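Local coordinates for histidine triad protein (Bacillus subtilis, PDB 1Y23) that binds a zinc ion and, as a histidine triad protein, probably acts on nucleotides or nucleoside phosphate derivatives, at residues Val44-His49 and Phe99-His104. Numbering follows the deposited sequence.
With ZN (zinc ion), chain G.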
loop_
_atom_site.group_PDB
_atom_site.type_symbol
_atom_site.label_atom_id
_atom_site.label_comp_id
_atom_site.label_asym_id
_atom_site.label_seq_id
_atom_site.Cartn_x
_atom_site.Cartn_y
_atom_site.Cartn_z
ATOM N N VAL B 44 -9.208 4.014 3.220
ATOM C CA VAL B 44 -8.842 4.053 4.628
ATOM C C VAL B 44 -7.945 5.267 4.809
ATOM O O VAL B 44 -6.838 5.333 4.259
ATOM C CB VAL B 44 -8.065 2.790 5.057
ATOM C CG1 VAL B 44 -7.779 2.831 6.542
ATOM C CG2 VAL B 44 -8.848 1.543 4.701
ATOM N N ILE B 45 -8.429 6.235 5.572
ATOM C CA ILE B 45 -7.668 7.448 5.797
ATOM C C ILE B 45 -7.589 7.802 7.276
ATOM O O ILE B 45 -8.412 7.361 8.071
ATOM C CB ILE B 45 -8.308 8.647 5.038
ATOM C CG1 ILE B 45 -9.529 9.172 5.796
ATOM C CG2 ILE B 45 -8.776 8.193 3.654
ATOM C CD1 ILE B 45 -10.138 10.424 5.195
ATOM N N PRO B 46 -6.564 8.576 7.669
ATOM C CA PRO B 46 -6.401 8.995 9.064
ATOM C C PRO B 46 -7.210 10.280 9.187
ATOM O O PRO B 46 -7.354 10.999 8.206
ATOM C CB PRO B 46 -4.907 9.260 9.165
ATOM C CG PRO B 46 -4.616 9.829 7.820
ATOM C CD PRO B 46 -5.347 8.878 6.897
ATOM N N LYS B 47 -7.747 10.569 10.365
ATOM C CA LYS B 47 -8.527 11.785 10.530
ATOM C C LYS B 47 -7.601 12.994 10.496
ATOM O O LYS B 47 -7.998 14.073 10.066
ATOM C CB LYS B 47 -9.317 11.738 11.840
ATOM C CG LYS B 47 -10.371 10.611 11.896
ATOM C CD LYS B 47 -11.278 10.727 13.130
ATOM C CE LYS B 47 -12.337 9.636 13.175
ATOM N NZ LYS B 47 -13.274 9.800 14.324
ATOM N N THR B 48 -6.364 12.817 10.950
ATOM C CA THR B 48 -5.399 13.910 10.932
ATOM C C THR B 48 -5.137 14.248 9.464
ATOM O O THR B 48 -4.977 13.345 8.644
ATOM C CB THR B 48 -4.068 13.489 11.587
ATOM O OG1 THR B 48 -4.309 13.059 12.933
ATOM C CG2 THR B 48 -3.087 14.647 11.594
ATOM N N HIS B 49 -5.103 15.531 9.118
ATOM C CA HIS B 49 -4.855 15.889 7.729
ATOM C C HIS B 49 -3.376 15.746 7.400
ATOM O O HIS B 49 -2.570 16.630 7.676
ATOM C CB HIS B 49 -5.330 17.320 7.429
ATOM C CG HIS B 49 -5.165 17.729 5.990
ATOM N ND1 HIS B 49 -5.831 17.114 4.951
ATOM C CD2 HIS B 49 -4.419 18.712 5.423
ATOM C CE1 HIS B 49 -5.507 17.696 3.811
ATOM N NE2 HIS B 49 -4.653 18.669 4.068
ATOM N N PHE B 99 -5.153 15.688 -1.959
ATOM C CA PHE B 99 -3.951 15.763 -1.136
ATOM C C PHE B 99 -4.131 15.469 0.357
ATOM O O PHE B 99 -3.729 16.255 1.216
ATOM C CB PHE B 99 -3.245 17.112 -1.326
ATOM C CG PHE B 99 -2.613 17.286 -2.692
ATOM C CD1 PHE B 99 -2.141 16.184 -3.414
ATOM C CD2 PHE B 99 -2.458 18.562 -3.241
ATOM C CE1 PHE B 99 -1.531 16.340 -4.666
ATOM C CE2 PHE B 99 -1.848 18.737 -4.493
ATOM C CZ PHE B 99 -1.380 17.620 -5.206
ATOM N N HIS B 100 -4.726 14.316 0.645
ATOM C CA HIS B 100 -4.940 13.840 2.012
ATOM C C HIS B 100 -4.625 12.353 1.891
ATOM O O HIS B 100 -5.230 11.657 1.077
ATOM C CB HIS B 100 -6.394 14.069 2.458
ATOM C CG HIS B 100 -6.656 13.736 3.899
ATOM N ND1 HIS B 100 -7.621 14.377 4.649
ATOM C CD2 HIS B 100 -6.105 12.805 4.719
ATOM C CE1 HIS B 100 -7.654 13.857 5.863
ATOM N NE2 HIS B 100 -6.747 12.902 5.932
ATOM N N TYR B 101 -3.664 11.876 2.678
ATOM C CA TYR B 101 -3.252 10.473 2.614
ATOM C C TYR B 101 -4.428 9.513 2.669
ATOM O O TYR B 101 -5.308 9.641 3.518
ATOM C CB TYR B 101 -2.275 10.127 3.753
ATOM C CG TYR B 101 -1.791 8.685 3.725
ATOM C CD1 TYR B 101 -0.690 8.308 2.945
ATOM C CD2 TYR B 101 -2.482 7.684 4.418
ATOM C CE1 TYR B 101 -0.295 6.969 2.852
ATOM C CE2 TYR B 101 -2.101 6.346 4.333
ATOM C CZ TYR B 101 -1.007 5.990 3.546
ATOM O OH TYR B 101 -0.636 4.665 3.438
ATOM N N HIS B 102 -4.433 8.554 1.750
ATOM C CA HIS B 102 -5.472 7.538 1.707
ATOM C C HIS B 102 -4.933 6.253 1.104
ATOM O O HIS B 102 -4.078 6.274 0.223
ATOM C CB HIS B 102 -6.708 8.013 0.920
ATOM C CG HIS B 102 -6.402 8.577 -0.435
ATOM N ND1 HIS B 102 -5.786 9.796 -0.613
ATOM C CD2 HIS B 102 -6.663 8.105 -1.677
ATOM C CE1 HIS B 102 -5.683 10.054 -1.903
ATOM N NE2 HIS B 102 -6.210 9.042 -2.573
ATOM N N MET B 103 -5.435 5.132 1.608
ATOM C CA MET B 103 -5.034 3.818 1.140
ATOM C C MET B 103 -6.239 3.171 0.475
ATOM O O MET B 103 -7.337 3.191 1.032
ATOM C CB MET B 103 -4.594 2.957 2.324
ATOM C CG MET B 103 -4.212 1.535 1.961
ATOM S SD MET B 103 -2.477 1.384 1.482
ATOM C CE MET B 103 -1.783 0.703 2.987
ATOM N N HIS B 104 -6.048 2.627 -0.724
ATOM C CA HIS B 104 -7.132 1.941 -1.420
ATOM C C HIS B 104 -7.064 0.466 -1.064
ATOM O O HIS B 104 -5.990 -0.139 -1.105
ATOM C CB HIS B 104 -6.991 2.017 -2.944
ATOM C CG HIS B 104 -7.168 3.382 -3.520
ATOM N ND1 HIS B 104 -6.109 4.236 -3.751
ATOM C CD2 HIS B 104 -8.273 4.024 -3.967
ATOM C CE1 HIS B 104 -6.556 5.342 -4.320
ATOM N NE2 HIS B 104 -7.865 5.239 -4.463
HETATM ZN ZN ZN G . -7.834 16.465 4.422
#
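His49 and His100 meet at a zinc ion, each offering its ND1, at 2.2 Å and 2.1 Å from the metal respectively; Cys7 and Cys10 complete the four-ligand shell. Imidazole nitrogen and thiolate sulphur are ligands well suited to zinc. The two rings stand almost perpendicular (87°), the edge of His49 turned toward the face of His100 in an offset edge-to-face pair. In both residues CG lies anti to the backbone N (chi1 -174° in His100), which swings the rings toward the shared metal. His100 NE2 donates to Pro46 O at 3.0 Å, a bond somewhat bent at 146°. Together with the zinc bond, this carbonyl limits rotation of the ring, and it would tend to make it more electron-rich toward zinc. Ile45 CD1 lies over one face of His100 and His49 CA over the other, the latter a CH-pi contact. Ile45 CG2 packs 3.4 Å from His102 CB, and Pro46 CD meets the edge of Tyr101 at CD2. Further along, Val44 and Met103 form an antiparallel hydrogen-bonded pair. The adjacent inner strands 42-46 and 103-108, and the loops at their ends, thus bring the zinc ligands together. His102 ND1 donates to His100 O (2.6 Å), tying two residues of the His-x-His-x-His signature of the histidine triad, His100, His102 and His104.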